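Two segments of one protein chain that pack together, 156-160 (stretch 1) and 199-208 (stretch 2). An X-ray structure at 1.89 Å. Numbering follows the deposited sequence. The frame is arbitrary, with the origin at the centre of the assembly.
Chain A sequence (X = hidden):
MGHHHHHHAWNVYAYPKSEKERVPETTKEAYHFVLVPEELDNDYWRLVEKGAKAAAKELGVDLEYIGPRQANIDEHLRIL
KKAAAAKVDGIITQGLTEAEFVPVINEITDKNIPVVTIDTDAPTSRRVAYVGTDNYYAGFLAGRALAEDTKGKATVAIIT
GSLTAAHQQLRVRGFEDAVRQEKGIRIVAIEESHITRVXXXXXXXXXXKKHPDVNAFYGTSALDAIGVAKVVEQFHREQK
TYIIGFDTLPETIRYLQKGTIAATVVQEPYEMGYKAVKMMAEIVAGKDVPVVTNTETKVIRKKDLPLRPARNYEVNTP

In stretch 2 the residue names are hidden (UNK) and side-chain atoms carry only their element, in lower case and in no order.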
# COMPACT_ATOMS: atom_id res chain seq x y z
N VAL A 156 -21.90 3.03 -2.51
CA VAL A 156 -20.44 3.02 -2.50
C VAL A 156 -19.91 2.28 -3.72
O VAL A 156 -20.37 1.18 -4.04
CB VAL A 156 -19.90 2.37 -1.22
CG1 VAL A 156 -18.39 2.33 -1.25
CG2 VAL A 156 -20.41 3.12 0.00
N ALA A 157 -18.92 2.87 -4.37
CA ALA A 157 -18.05 2.17 -5.30
C ALA A 157 -16.63 2.14 -4.73
O ALA A 157 -16.20 3.08 -4.06
CB ALA A 157 -18.04 2.82 -6.68
N ILE A 158 -15.91 1.06 -5.05
CA ILE A 158 -14.56 0.82 -4.55
C ILE A 158 -13.63 0.76 -5.74
O ILE A 158 -13.91 0.06 -6.72
CB ILE A 158 -14.46 -0.49 -3.75
CG1 ILE A 158 -15.32 -0.42 -2.50
CG2 ILE A 158 -12.98 -0.80 -3.40
CD1 ILE A 158 -15.29 -1.68 -1.63
N ILE A 159 -12.54 1.51 -5.67
CA ILE A 159 -11.42 1.34 -6.58
C ILE A 159 -10.25 0.79 -5.77
O ILE A 159 -9.87 1.35 -4.74
CB ILE A 159 -11.10 2.66 -7.30
CG1 ILE A 159 -12.37 3.08 -8.07
CG2 ILE A 159 -9.92 2.51 -8.22
CD1 ILE A 159 -12.20 4.25 -8.94
N THR A 160 -9.71 -0.34 -6.22
CA THR A 160 -8.65 -1.04 -5.50
C THR A 160 -7.48 -1.25 -6.45
O THR A 160 -7.65 -1.31 -7.67
CB THR A 160 -9.18 -2.37 -4.92
OG1 THR A 160 -8.22 -2.94 -4.03
CG2 THR A 160 -9.50 -3.37 -6.02
N UNK A 199 -5.88 4.78 -14.80
CA UNK A 199 -6.89 3.74 -14.74
C UNK A 199 -7.88 3.98 -13.61
O UNK A 199 -9.07 3.66 -13.75
c UNK A 199 -6.00 1.68 -15.95
n UNK A 199 -4.41 -0.13 -16.12
o UNK A 199 -6.46 -0.60 -15.34
c UNK A 199 -5.64 0.22 -15.78
c UNK A 199 -6.25 2.36 -14.62
N UNK A 200 -7.43 4.56 -12.50
CA UNK A 200 -8.38 4.92 -11.44
C UNK A 200 -9.44 5.88 -11.98
O UNK A 200 -10.64 5.67 -11.76
c UNK A 200 -7.64 5.53 -10.25
N UNK A 201 -9.01 6.91 -12.71
CA UNK A 201 -9.95 7.85 -13.32
C UNK A 201 -10.85 7.18 -14.34
O UNK A 201 -12.07 7.42 -14.36
c UNK A 201 -9.19 9.01 -13.96
N UNK A 202 -10.28 6.35 -15.22
CA UNK A 202 -11.09 5.65 -16.21
C UNK A 202 -12.16 4.80 -15.54
O UNK A 202 -13.33 4.83 -15.93
c UNK A 202 -10.20 4.78 -17.12
o UNK A 202 -7.72 5.27 -19.82
c UNK A 202 -8.29 4.75 -18.83
c UNK A 202 -9.33 5.59 -18.07
o UNK A 202 -8.04 3.58 -18.45
N UNK A 203 -11.77 4.05 -14.50
CA UNK A 203 -12.73 3.21 -13.80
C UNK A 203 -13.80 4.05 -13.11
O UNK A 203 -14.98 3.69 -13.13
c UNK A 203 -12.00 2.33 -12.78
c UNK A 203 -11.14 -0.83 -14.83
c UNK A 203 -11.11 1.27 -13.43
n UNK A 203 -9.80 -0.43 -15.30
c UNK A 203 -11.92 0.40 -14.39
N UNK A 204 -13.42 5.18 -12.51
CA UNK A 204 -14.41 6.04 -11.86
C UNK A 204 -15.46 6.50 -12.85
O UNK A 204 -16.65 6.49 -12.55
c UNK A 204 -13.73 7.25 -11.22
N UNK A 205 -15.01 6.91 -14.04
CA UNK A 205 -15.93 7.40 -15.07
C UNK A 205 -16.92 6.31 -15.49
O UNK A 205 -18.13 6.53 -15.50
c UNK A 205 -17.02 8.00 -19.55
c UNK A 205 -17.50 9.29 -19.56
c UNK A 205 -16.26 7.57 -18.48
c UNK A 205 -17.22 10.15 -18.51
o UNK A 205 -18.26 9.72 -20.62
c UNK A 205 -15.97 8.41 -17.41
c UNK A 205 -16.46 9.71 -17.45
c UNK A 205 -15.13 7.93 -16.25
N UNK A 206 -16.42 5.12 -15.83
CA UNK A 206 -17.31 4.04 -16.23
C UNK A 206 -18.24 3.61 -15.10
O UNK A 206 -19.38 3.21 -15.36
c UNK A 206 -16.51 2.85 -16.76
o UNK A 206 -15.68 2.33 -15.71
c UNK A 206 -15.62 3.27 -17.91
N UNK A 207 -17.77 3.67 -13.85
CA UNK A 207 -18.65 3.37 -12.72
C UNK A 207 -19.82 4.35 -12.67
O UNK A 207 -20.98 3.96 -12.48
c UNK A 207 -16.10 2.19 -10.00
c UNK A 207 -18.83 3.42 -10.20
c UNK A 207 -16.96 2.17 -11.26
c UNK A 207 -17.87 3.38 -11.39
N UNK A 208 -19.53 5.64 -12.85
CA UNK A 208 -20.59 6.64 -12.78
C UNK A 208 -21.57 6.51 -13.94
O UNK A 208 -22.76 6.81 -13.77
c UNK A 208 -19.98 8.04 -12.72
c UNK A 208 -18.38 9.57 -11.44
c UNK A 208 -19.12 8.23 -11.46
c UNK A 208 -19.97 8.05 -10.22

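Position 199 carries three side-chain carbons, the third bonded to one oxygen and one nitrogen. That is a carboxamide separated from CA by two methylene carbons, and the residue is Gln199. Its nearest side-chain atom, CB, is 7.4 Å from CG2 of Ile159, and it takes no part in the contact.

Position 200 has a single side-chain carbon, with nothing beyond it. This CB lies 4.3 Å from CG2 of Ile159, and the backbone O of 200 is 3.5 Å from CD1 of Ile159. One carbon defines alanine: Ala200. Its CA is 6.8 Å from the CA of Ile159, a spacing at which the isoleucine reaches the helix backbone itself.

Position 201 also holds one carbon, but its CA-to-CB bond points away from the strand, and no atom of stretch 1 touches it. It is Ala201.

At 202 there are three carbons, the last bearing two oxygens: a carboxylate at the end of a two-methylene arm, hence Glu202. It is exposed, its CA-to-CB bond points sideways, and it touches a crystal neighbour.

Position 203 shows four carbons in an unbranched row ending in nitrogen. The CA-to-CB bond points toward the strand, and CB of 203 comes 4.3 Å from CD1 of Ile159. The row is the signature of Lys203. With chi1 and chi2 both m, the chain turns so that its end leads away, and NZ is hydrogen-bonded elsewhere in the structure. The contact therefore uses the aliphatic base without burying the amine against the strand.

Position 204 again has one carbon, 4.1 Å from CD1 of Ile159, whose methyl is also 3.9 Å from the backbone N of 204. This is Ala204.

Position 205 has one carbon followed by a six-carbon ring bearing an oxygen, which identifies Tyr205; it is exposed and out of reach of stretch 1; chi1 is t.

Position 206 has a first carbon carrying one oxygen and one carbon, a beta-branched hydroxyl residue: Thr206. Its OG1 donates a hydrogen bond of 3.0 Å to O of Lys203, one turn back along the helix.

At 207, four carbons fork at the first, with one arm two carbons long. The short arm's carbon lies 3.7 Å from CB of Ala157, and the end of the longer arm lies 4.3 Å from CG1 of Ile159. This is Ile207, and the two atoms are its CG2 and CD1.

Position 208 also has four carbons, but the fork is at the second, so this is Leu208. Its nearest side-chain atom, CD2 of Leu208, is 6.6 Å from CB of Ala157.

The contact is apolar packing, with no hydrogen bond across it and 220 Å² buried in total. Strand and helix run nearly antiparallel, at 160°, with axes 9.5 Å apart at closest approach. Alternation in the strand turns Ala157 and Ile159 toward the helix and Ile158 away. Small Ala157 meets the branched Ile207, while Ile159, with the largest covered area at 81 Å², extends its CD1 to within 3.5 Å of O of Ala200 and 3.9 Å of N of Ala204.

Stretch 2 199-208: QAAEKAYTIL
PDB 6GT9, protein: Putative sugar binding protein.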